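Local coordinates for Lin2634 protein (Listeria innocua, PDB 3MZO), which is probably a metal-dependent phosphohydrolase of the HD-domain superfamily, related to 5'-deoxynucleotidases of the YfbR type and holding calcium in this crystal, at residues F104-R107 against F113-I116; L61-L66 against R118-E123; E161-A166 against T199-L204. All blocks are in the same frame, centred on the assembly; numbering follows the deposited sequence. Where two conformers were deposited one is given.

Contact 1: F104-R107 against F113-I116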
loop_
_atom_site.group_PDB
_atom_site.type_symbol
_atom_site.label_atom_id
_atom_site.label_comp_id
_atom_site.label_asym_id
_atom_site.label_seq_id
_atom_site.Cartn_x
_atom_site.Cartn_y
_atom_site.Cartn_z
ATOM N N PHE B 104 8.681 30.029 -0.811
ATOM C CA PHE B 104 9.078 28.893 -1.643
ATOM C C PHE B 104 9.713 29.410 -2.948
ATOM O O PHE B 104 10.825 29.023 -3.303
ATOM C CB PHE B 104 7.890 27.967 -1.948
ATOM C CG PHE B 104 8.213 26.886 -2.944
ATOM C CD1 PHE B 104 8.119 27.132 -4.312
ATOM C CD2 PHE B 104 8.627 25.636 -2.519
ATOM C CE1 PHE B 104 8.442 26.157 -5.245
ATOM C CE2 PHE B 104 8.947 24.636 -3.459
ATOM C CZ PHE B 104 8.852 24.906 -4.823
ATOM N N ILE B 105 9.008 30.311 -3.631
ATOM C CA ILE B 105 9.465 30.868 -4.919
ATOM C C ILE B 105 10.813 31.569 -4.776
ATOM O O ILE B 105 11.702 31.384 -5.614
ATOM C CB ILE B 105 8.385 31.807 -5.538
ATOM C CG1 ILE B 105 7.125 30.977 -5.877
ATOM C CG2 ILE B 105 8.915 32.517 -6.801
ATOM C CD1 ILE B 105 5.861 31.761 -6.070
ATOM N N SER B 106 10.973 32.341 -3.697
ATOM C CA SER B 106 12.196 33.090 -3.459
ATOM C C SER B 106 13.391 32.172 -3.246
ATOM O O SER B 106 14.505 32.501 -3.658
ATOM C CB SER B 106 12.031 34.030 -2.249
ATOM O OG SER B 106 10.981 34.957 -2.470
ATOM N N ARG B 107 13.155 31.030 -2.600
ATOM C CA ARG B 107 14.226 30.068 -2.295
ATOM C C ARG B 107 14.558 29.116 -3.423
ATOM O O ARG B 107 15.730 28.832 -3.665
ATOM C CB ARG B 107 13.856 29.209 -1.082
ATOM C CG ARG B 107 14.385 29.712 0.229
ATOM C CD ARG B 107 13.930 28.812 1.363
ATOM N NE ARG B 107 14.416 29.283 2.658
ATOM N N PHE B 113 12.883 33.406 -13.422
ATOM C CA PHE B 113 11.543 32.803 -13.498
ATOM C C PHE B 113 10.665 33.102 -12.288
ATOM O O PHE B 113 9.491 32.699 -12.294
ATOM C CB PHE B 113 11.641 31.276 -13.723
ATOM C CG PHE B 113 12.253 30.909 -15.045
ATOM C CD1 PHE B 113 11.535 31.095 -16.232
ATOM C CD2 PHE B 113 13.562 30.424 -15.124
ATOM C CE1 PHE B 113 12.099 30.796 -17.472
ATOM C CE2 PHE B 113 14.120 30.112 -16.365
ATOM C CZ PHE B 113 13.381 30.305 -17.535
ATOM N N GLN B 114 11.197 33.797 -11.265
ATOM C CA GLN B 114 10.386 34.038 -10.063
ATOM C C GLN B 114 9.076 34.784 -10.373
ATOM O O GLN B 114 8.018 34.393 -9.851
ATOM C CB GLN B 114 11.179 34.733 -8.956
ATOM C CG GLN B 114 12.130 33.772 -8.256
ATOM C CD GLN B 114 12.865 34.385 -7.094
ATOM O OE1 GLN B 114 12.506 35.463 -6.616
ATOM N NE2 GLN B 114 13.875 33.672 -6.590
ATOM N N PRO B 115 9.134 35.829 -11.241
ATOM C CA PRO B 115 7.907 36.577 -11.514
ATOM C C PRO B 115 6.827 35.717 -12.130
ATOM O O PRO B 115 5.664 35.773 -11.684
ATOM C CB PRO B 115 8.373 37.690 -12.475
ATOM C CG PRO B 115 9.815 37.966 -12.061
ATOM C CD PRO B 115 10.325 36.524 -11.787
ATOM N N ILE B 116 7.208 34.878 -13.093
ATOM C CA ILE B 116 6.240 34.031 -13.762
ATOM C C ILE B 116 5.624 33.016 -12.776
ATOM O O ILE B 116 4.395 32.862 -12.739
ATOM C CB ILE B 116 6.846 33.395 -15.033
ATOM C CG1 ILE B 116 5.742 33.064 -16.038
ATOM C CG2 ILE B 116 7.665 32.181 -14.691
ATOM C CD1 ILE B 116 6.211 32.214 -17.199
#
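Gln114 lays its side chain across the last turn of helix 87-108, its methylene part over Ile105 and its amide beside the backbone of Ile105 and Ser106. Gln114 CG rests 3.7 Å from Ile105 CG2, and the two side chains run past each other in opposite senses. That methyl of Ile105 also touches the Gln114 carbonyl oxygen, at 3.7 Å from CG2. Beyond CG the glutamine is extended (chi2 -176°), which carries its amide past the isoleucine to the neighbouring carbonyls. Gln114 NE2 comes within 3.2 Å of Ser106 O, while Ile105 O lies 3.3 Å from NE2 at an angle too poor for a bond. The clear hydrogen bond of NE2 goes to Ile109 O, so the amide reaches the backbone just where the first helix has run out. The CB of Ser106 points away from helix 114-121, and its OG bonds to Lys102 O and Arg118 NH2. The whole is a helical hairpin, 87-108 folding back through five residues onto the roughly antiparallel 114-121, with Ile105 further covered by Arg118 and Leu121; on its flanks, Phe113 meets Phe44 of a second subunit and Phe104 meets Tyr84 of a third.

Contact 2: L61-L66 against R118-E123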
loop_
_atom_site.group_PDB
_atom_site.type_symbol
_atom_site.label_atom_id
_atom_site.label_comp_id
_atom_site.label_asym_id
_atom_site.label_seq_id
_atom_site.Cartn_x
_atom_site.Cartn_y
_atom_site.Cartn_z
ATOM N N LEU B 61 -7.123 30.289 -18.217
ATOM C CA LEU B 61 -7.945 29.177 -17.774
ATOM C C LEU B 61 -7.082 28.018 -17.334
ATOM O O LEU B 61 -7.266 27.493 -16.241
ATOM C CB LEU B 61 -8.911 28.746 -18.883
ATOM C CG LEU B 61 -9.835 27.553 -18.647
ATOM C CD1 LEU B 61 -11.006 27.636 -19.616
ATOM C CD2 LEU B 61 -9.092 26.235 -18.822
ATOM N N TYR B 62 -6.156 27.621 -18.185
ATOM C CA TYR B 62 -5.302 26.471 -17.906
ATOM C C TYR B 62 -4.344 26.711 -16.758
ATOM O O TYR B 62 -4.165 25.830 -15.909
ATOM C CB TYR B 62 -4.487 26.086 -19.138
ATOM C CG TYR B 62 -5.243 25.274 -20.167
ATOM C CD1 TYR B 62 -5.737 23.989 -19.882
ATOM C CD2 TYR B 62 -5.406 25.757 -21.445
ATOM C CE1 TYR B 62 -6.408 23.237 -20.875
ATOM C CE2 TYR B 62 -6.058 25.033 -22.422
ATOM C CZ TYR B 62 -6.562 23.797 -22.156
ATOM O OH TYR B 62 -7.175 23.141 -23.198
ATOM N N GLU B 63 -3.689 27.859 -16.758
ATOM C CA GLU B 63 -2.729 28.153 -15.712
ATOM C C GLU B 63 -3.380 28.219 -14.313
ATOM O O GLU B 63 -2.787 27.762 -13.352
ATOM C CB GLU B 63 -1.877 29.395 -16.037
ATOM C CG GLU B 63 -2.534 30.688 -15.835
ATOM C CD GLU B 63 -1.753 31.876 -16.441
ATOM O OE1 GLU B 63 -0.652 31.700 -17.046
ATOM O OE2 GLU B 63 -2.265 32.998 -16.278
ATOM N N LYS B 64 -4.593 28.743 -14.208
ATOM C CA LYS B 64 -5.297 28.752 -12.932
ATOM C C LYS B 64 -5.631 27.331 -12.469
ATOM O O LYS B 64 -5.353 26.974 -11.315
ATOM C CB LYS B 64 -6.590 29.586 -13.022
ATOM C CG LYS B 64 -6.374 31.078 -13.084
ATOM C CD LYS B 64 -7.660 31.816 -13.537
ATOM C CE LYS B 64 -7.494 33.342 -13.478
ATOM N NZ LYS B 64 -7.261 33.806 -12.106
ATOM N N ALA B 65 -6.188 26.510 -13.368
ATOM C CA ALA B 65 -6.618 25.147 -13.039
ATOM C C ALA B 65 -5.443 24.216 -12.769
ATOM O O ALA B 65 -5.469 23.422 -11.810
ATOM C CB ALA B 65 -7.492 24.578 -14.157
ATOM N N LEU B 66 -4.399 24.321 -13.585
ATOM C CA LEU B 66 -3.261 23.430 -13.476
ATOM C C LEU B 66 -2.498 23.596 -12.156
ATOM O O LEU B 66 -2.099 22.615 -11.535
ATOM C CB LEU B 66 -2.286 23.630 -14.652
ATOM C CG LEU B 66 -1.140 22.614 -14.671
ATOM C CD1 LEU B 66 -1.658 21.203 -14.980
ATOM C CD2 LEU B 66 -0.046 23.067 -15.658
ATOM N N ARG B 118 5.442 33.428 -9.429
ATOM C CA ARG B 118 4.547 34.219 -8.556
ATOM C C ARG B 118 3.158 34.387 -9.197
ATOM O O ARG B 118 2.120 34.249 -8.542
ATOM C CB ARG B 118 5.136 35.599 -8.220
ATOM C CG ARG B 118 6.230 35.522 -7.170
ATOM C CD ARG B 118 6.708 36.877 -6.638
ATOM N NE ARG B 118 8.152 36.790 -6.402
ATOM C CZ ARG B 118 8.749 36.070 -5.437
ATOM N NH1 ARG B 118 8.044 35.373 -4.533
ATOM N NH2 ARG B 118 10.078 36.061 -5.353
ATOM N N HIS B 119 3.141 34.663 -10.482
ATOM C CA HIS B 119 1.883 34.739 -11.199
ATOM C C HIS B 119 1.156 33.375 -11.281
ATOM O O HIS B 119 -0.056 33.281 -11.067
ATOM C CB HIS B 119 2.120 35.275 -12.604
ATOM C CG HIS B 119 0.911 35.191 -13.471
ATOM N ND1 HIS B 119 -0.153 36.061 -13.341
ATOM C CD2 HIS B 119 0.574 34.321 -14.458
ATOM C CE1 HIS B 119 -1.089 35.736 -14.221
ATOM N NE2 HIS B 119 -0.666 34.694 -14.919
ATOM N N LEU B 120 1.902 32.324 -11.617
ATOM C CA LEU B 120 1.325 31.004 -11.770
ATOM C C LEU B 120 0.746 30.454 -10.475
ATOM O O LEU B 120 -0.237 29.730 -10.515
ATOM C CB LEU B 120 2.370 30.019 -12.335
ATOM C CG LEU B 120 2.819 30.213 -13.791
ATOM C CD1 LEU B 120 3.855 29.139 -14.205
ATOM C CD2 LEU B 120 1.624 30.175 -14.728
ATOM N N LEU B 121 1.342 30.805 -9.337
ATOM C CA LEU B 121 0.998 30.194 -8.049
ATOM C C LEU B 121 0.234 31.117 -7.099
ATOM O O LEU B 121 -0.003 30.754 -5.953
ATOM C CB LEU B 121 2.271 29.691 -7.360
ATOM C CG LEU B 121 3.055 28.626 -8.140
ATOM C CD1 LEU B 121 4.355 28.311 -7.404
ATOM C CD2 LEU B 121 2.198 27.381 -8.302
ATOM N N LYS B 122 -0.179 32.294 -7.559
ATOM C CA LYS B 122 -1.079 33.125 -6.759
ATOM C C LYS B 122 -2.480 32.527 -6.825
ATOM O O LYS B 122 -2.770 31.721 -7.717
ATOM C CB LYS B 122 -1.117 34.566 -7.287
ATOM C CG LYS B 122 -1.927 34.749 -8.566
ATOM C CD LYS B 122 -1.830 36.191 -9.038
ATOM C CE LYS B 122 -2.549 36.393 -10.349
ATOM N NZ LYS B 122 -2.248 37.754 -10.860
ATOM N N GLU B 123 -3.340 32.940 -5.888
ATOM C CA GLU B 123 -4.772 32.573 -5.866
ATOM C C GLU B 123 -5.409 32.725 -7.262
ATOM O O GLU B 123 -5.317 33.787 -7.883
ATOM C CB GLU B 123 -5.532 33.470 -4.858
ATOM C CG GLU B 123 -7.026 33.109 -4.625
ATOM C CD GLU B 123 -7.274 31.615 -4.309
ATOM O OE1 GLU B 123 -6.823 31.126 -3.249
ATOM O OE2 GLU B 123 -7.949 30.936 -5.116
#
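Glu63 and His119 form the polar link between helices 58-67 and 114-121, a histidine-carboxylate hydrogen bond from His119 NE2 to Glu63 OE2, 2.7 Å long with an N-H...O angle of 152°. The carboxylate and imidazole planes stand 72° apart. The donor meets OE2 from above the carboxylate plane, 52° out of it, and OE2 meets the edge of the imidazole, tilted a little from the ring plane. With CG set between its backbone N and carbonyl carbon and the chain extended beyond, Glu63 stretches its acid group across to the histidine. A weak, long ion pair with Arg59 engages the other oxygen, OE1; nearby positive charge would probably favour the ionised acid.

Apolar contact comes from Leu120, whose side chain crosses that of Glu63 at about a right angle. Its CD2 methyl sits 3.8 Å from Glu63 CB and 3.6 Å from Glu63 OE1, packing against both the aliphatic base and the carboxylate. Gln43 of a second subunit also packs on Leu120, and Tyr62 of that subunit on Glu63.

Charged Lys64 finds its partners just past the second segment, in Asp126 and Gly124 O. Helix 58-67 leads directly into His68 and Asp69, the adjacent metal ligands that give the HD domain its name, and this packing joins it to helix 114-121 in the all-helical HD-domain fold, next to the second subunit.

Contact 3: E161-A166 against T199-L204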
loop_
_atom_site.group_PDB
_atom_site.type_symbol
_atom_site.label_atom_id
_atom_site.label_comp_id
_atom_site.label_asym_id
_atom_site.label_seq_id
_atom_site.Cartn_x
_atom_site.Cartn_y
_atom_site.Cartn_z
ATOM N N GLU B 161 -22.105 15.630 3.371
ATOM C CA GLU B 161 -21.902 17.039 3.692
ATOM C C GLU B 161 -21.038 17.745 2.658
ATOM O O GLU B 161 -21.314 18.894 2.294
ATOM C CB GLU B 161 -21.277 17.200 5.087
ATOM C CG GLU B 161 -22.201 16.783 6.239
ATOM C CD GLU B 161 -21.431 16.511 7.552
ATOM O OE1 GLU B 161 -20.282 17.007 7.714
ATOM O OE2 GLU B 161 -21.976 15.783 8.421
ATOM N N ILE B 162 -19.997 17.075 2.188
ATOM C CA ILE B 162 -19.125 17.626 1.140
ATOM C C ILE B 162 -19.920 17.826 -0.178
ATOM O O ILE B 162 -19.816 18.849 -0.831
ATOM C CB ILE B 162 -17.900 16.685 0.891
ATOM C CG1 ILE B 162 -16.967 16.676 2.123
ATOM C CG2 ILE B 162 -17.116 17.106 -0.368
ATOM C CD1 ILE B 162 -16.006 15.478 2.217
ATOM N N TYR B 163 -20.684 16.811 -0.556
ATOM C CA TYR B 163 -21.484 16.841 -1.754
ATOM C C TYR B 163 -22.468 18.027 -1.696
ATOM O O TYR B 163 -22.599 18.814 -2.655
ATOM C CB TYR B 163 -22.233 15.503 -1.889
ATOM C CG TYR B 163 -23.191 15.431 -3.049
ATOM C CD1 TYR B 163 -24.523 15.839 -2.905
ATOM C CD2 TYR B 163 -22.774 14.972 -4.294
ATOM C CE1 TYR B 163 -25.417 15.768 -3.969
ATOM C CE2 TYR B 163 -23.660 14.896 -5.364
ATOM C CZ TYR B 163 -24.976 15.305 -5.199
ATOM O OH TYR B 163 -25.851 15.232 -6.259
ATOM N N SER B 164 -23.119 18.171 -0.544
ATOM C CA SER B 164 -24.101 19.228 -0.347
ATOM C C SER B 164 -23.472 20.613 -0.498
ATOM O O SER B 164 -24.018 21.487 -1.189
ATOM C CB SER B 164 -24.760 19.054 1.014
ATOM O OG SER B 164 -25.417 17.803 1.056
ATOM N N GLU B 165 -22.310 20.795 0.119
ATOM C CA GLU B 165 -21.594 22.057 0.064
ATOM C C GLU B 165 -21.148 22.358 -1.344
ATOM O O GLU B 165 -21.276 23.498 -1.795
ATOM C CB GLU B 165 -20.382 22.047 0.995
ATOM C CG GLU B 165 -19.575 23.381 1.064
ATOM C CD GLU B 165 -18.608 23.643 -0.143
ATOM O OE1 GLU B 165 -18.033 22.687 -0.741
ATOM O OE2 GLU B 165 -18.414 24.835 -0.481
ATOM N N ALA B 166 -20.615 21.341 -2.024
ATOM C CA ALA B 166 -20.114 21.498 -3.374
ATOM C C ALA B 166 -21.260 21.876 -4.318
ATOM O O ALA B 166 -21.162 22.881 -5.023
ATOM C CB ALA B 166 -19.359 20.214 -3.835
ATOM N N THR B 199 -29.540 5.550 -2.324
ATOM C CA THR B 199 -28.844 6.554 -1.549
ATOM C C THR B 199 -29.846 7.665 -1.299
ATOM O O THR B 199 -30.968 7.625 -1.818
ATOM C CB THR B 199 -27.667 7.148 -2.347
ATOM O OG1 THR B 199 -28.168 8.139 -3.257
ATOM C CG2 THR B 199 -26.924 6.054 -3.146
ATOM N N GLU B 200 -29.439 8.678 -0.545
ATOM C CA GLU B 200 -30.303 9.836 -0.319
ATOM C C GLU B 200 -30.013 10.979 -1.303
ATOM O O GLU B 200 -30.600 12.066 -1.180
ATOM C CB GLU B 200 -30.177 10.316 1.131
ATOM C CG GLU B 200 -28.827 10.925 1.490
ATOM C CD GLU B 200 -28.469 10.732 2.964
ATOM O OE1 GLU B 200 -29.324 11.008 3.830
ATOM O OE2 GLU B 200 -27.334 10.296 3.251
ATOM N N LEU B 201 -29.148 10.727 -2.296
ATOM C CA LEU B 201 -28.726 11.781 -3.227
ATOM C C LEU B 201 -29.879 12.412 -3.997
ATOM O O LEU B 201 -29.940 13.648 -4.089
ATOM C CB LEU B 201 -27.624 11.289 -4.194
ATOM C CG LEU B 201 -26.254 10.951 -3.549
ATOM C CD1 LEU B 201 -25.305 10.292 -4.521
ATOM C CD2 LEU B 201 -25.606 12.189 -2.939
ATOM N N PRO B 202 -30.815 11.587 -4.521
ATOM C CA PRO B 202 -31.974 12.173 -5.206
ATOM C C PRO B 202 -32.691 13.247 -4.384
ATOM O O PRO B 202 -32.855 14.384 -4.839
ATOM C CB PRO B 202 -32.886 10.960 -5.457
ATOM C CG PRO B 202 -31.923 9.784 -5.549
ATOM C CD PRO B 202 -30.841 10.105 -4.558
ATOM N N GLN B 203 -33.087 12.889 -3.167
ATOM C CA GLN B 203 -33.823 13.808 -2.306
ATOM C C GLN B 203 -32.969 15.022 -1.962
ATOM O O GLN B 203 -33.403 16.169 -2.111
ATOM C CB GLN B 203 -34.266 13.103 -1.017
ATOM C CG GLN B 203 -34.886 14.057 0.004
ATOM C CD GLN B 203 -35.549 13.337 1.150
ATOM O OE1 GLN B 203 -36.078 12.242 0.980
ATOM N NE2 GLN B 203 -35.538 13.953 2.324
ATOM N N LEU B 204 -31.757 14.745 -1.498
ATOM C CA LEU B 204 -30.799 15.786 -1.093
ATOM C C LEU B 204 -30.528 16.799 -2.213
ATOM O O LEU B 204 -30.437 18.016 -1.963
ATOM C CB LEU B 204 -29.502 15.112 -0.657
ATOM C CG LEU B 204 -28.357 15.989 -0.160
ATOM C CD1 LEU B 204 -28.750 16.809 1.089
ATOM C CD2 LEU B 204 -27.144 15.083 0.093
#
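Tyr163 offers one ring face to Leu201 and also touches Leu204. The CD2 methyl of Leu201 stands 3.7 Å from the centroid of the Tyr163 ring and only 10° off the ring normal, a CH-pi contact centred on the ring. CG of the tyrosine lies anti to the backbone N (chi1 176°), which projects the ring from helix 158-172 toward helix 201-211. Leu204 CD2 approaches Tyr163 CD1 obliquely at 4.1 Å, the two side chains sliding past each other in opposite directions. At its far end the phenol hydroxyl is hydrogen-bonded to Thr205 OG1, one residue beyond Leu204. Helices 129-151 and 177-191 also pack on the tyrosine, through Leu143, Ser146, Leu187 and Leu191, so the C-terminal helix docks onto a helical bundle. Ser164 follows; in one of its two deposited conformers OG lies against the branched end of Leu204, 3.4 Å from Leu204 CD2, and its polar need is met by Val160 O within its own helix. On the other segment, helix 201-211 starts from an ST turn in which Leu201 N donates to Thr199 OG1 at 2.9 Å, with Glu200 at the N-cap.

In the fold
Contacts 1 and 2 share helix 114-121, touch each other, and have centres 13 Å apart. Because helix 87-108 lies between helices 58-67 and 114-121 in the chain, contact 1 is nested in the loop closed by contact 2. Both reach the second subunit, which ties this side of the fold to the oligomer. Contact 1 lies away from the metal site, whereas contact 2 lies on the helix leading into the His68-Asp69 pair. Contact 3 comes later in sequence and on the opposite side of the chain's centre, its centre 41 Å from that of contact 1 and 30 Å from that of contact 2. There the C-terminal helix 201-211 is joined to helix 158-172.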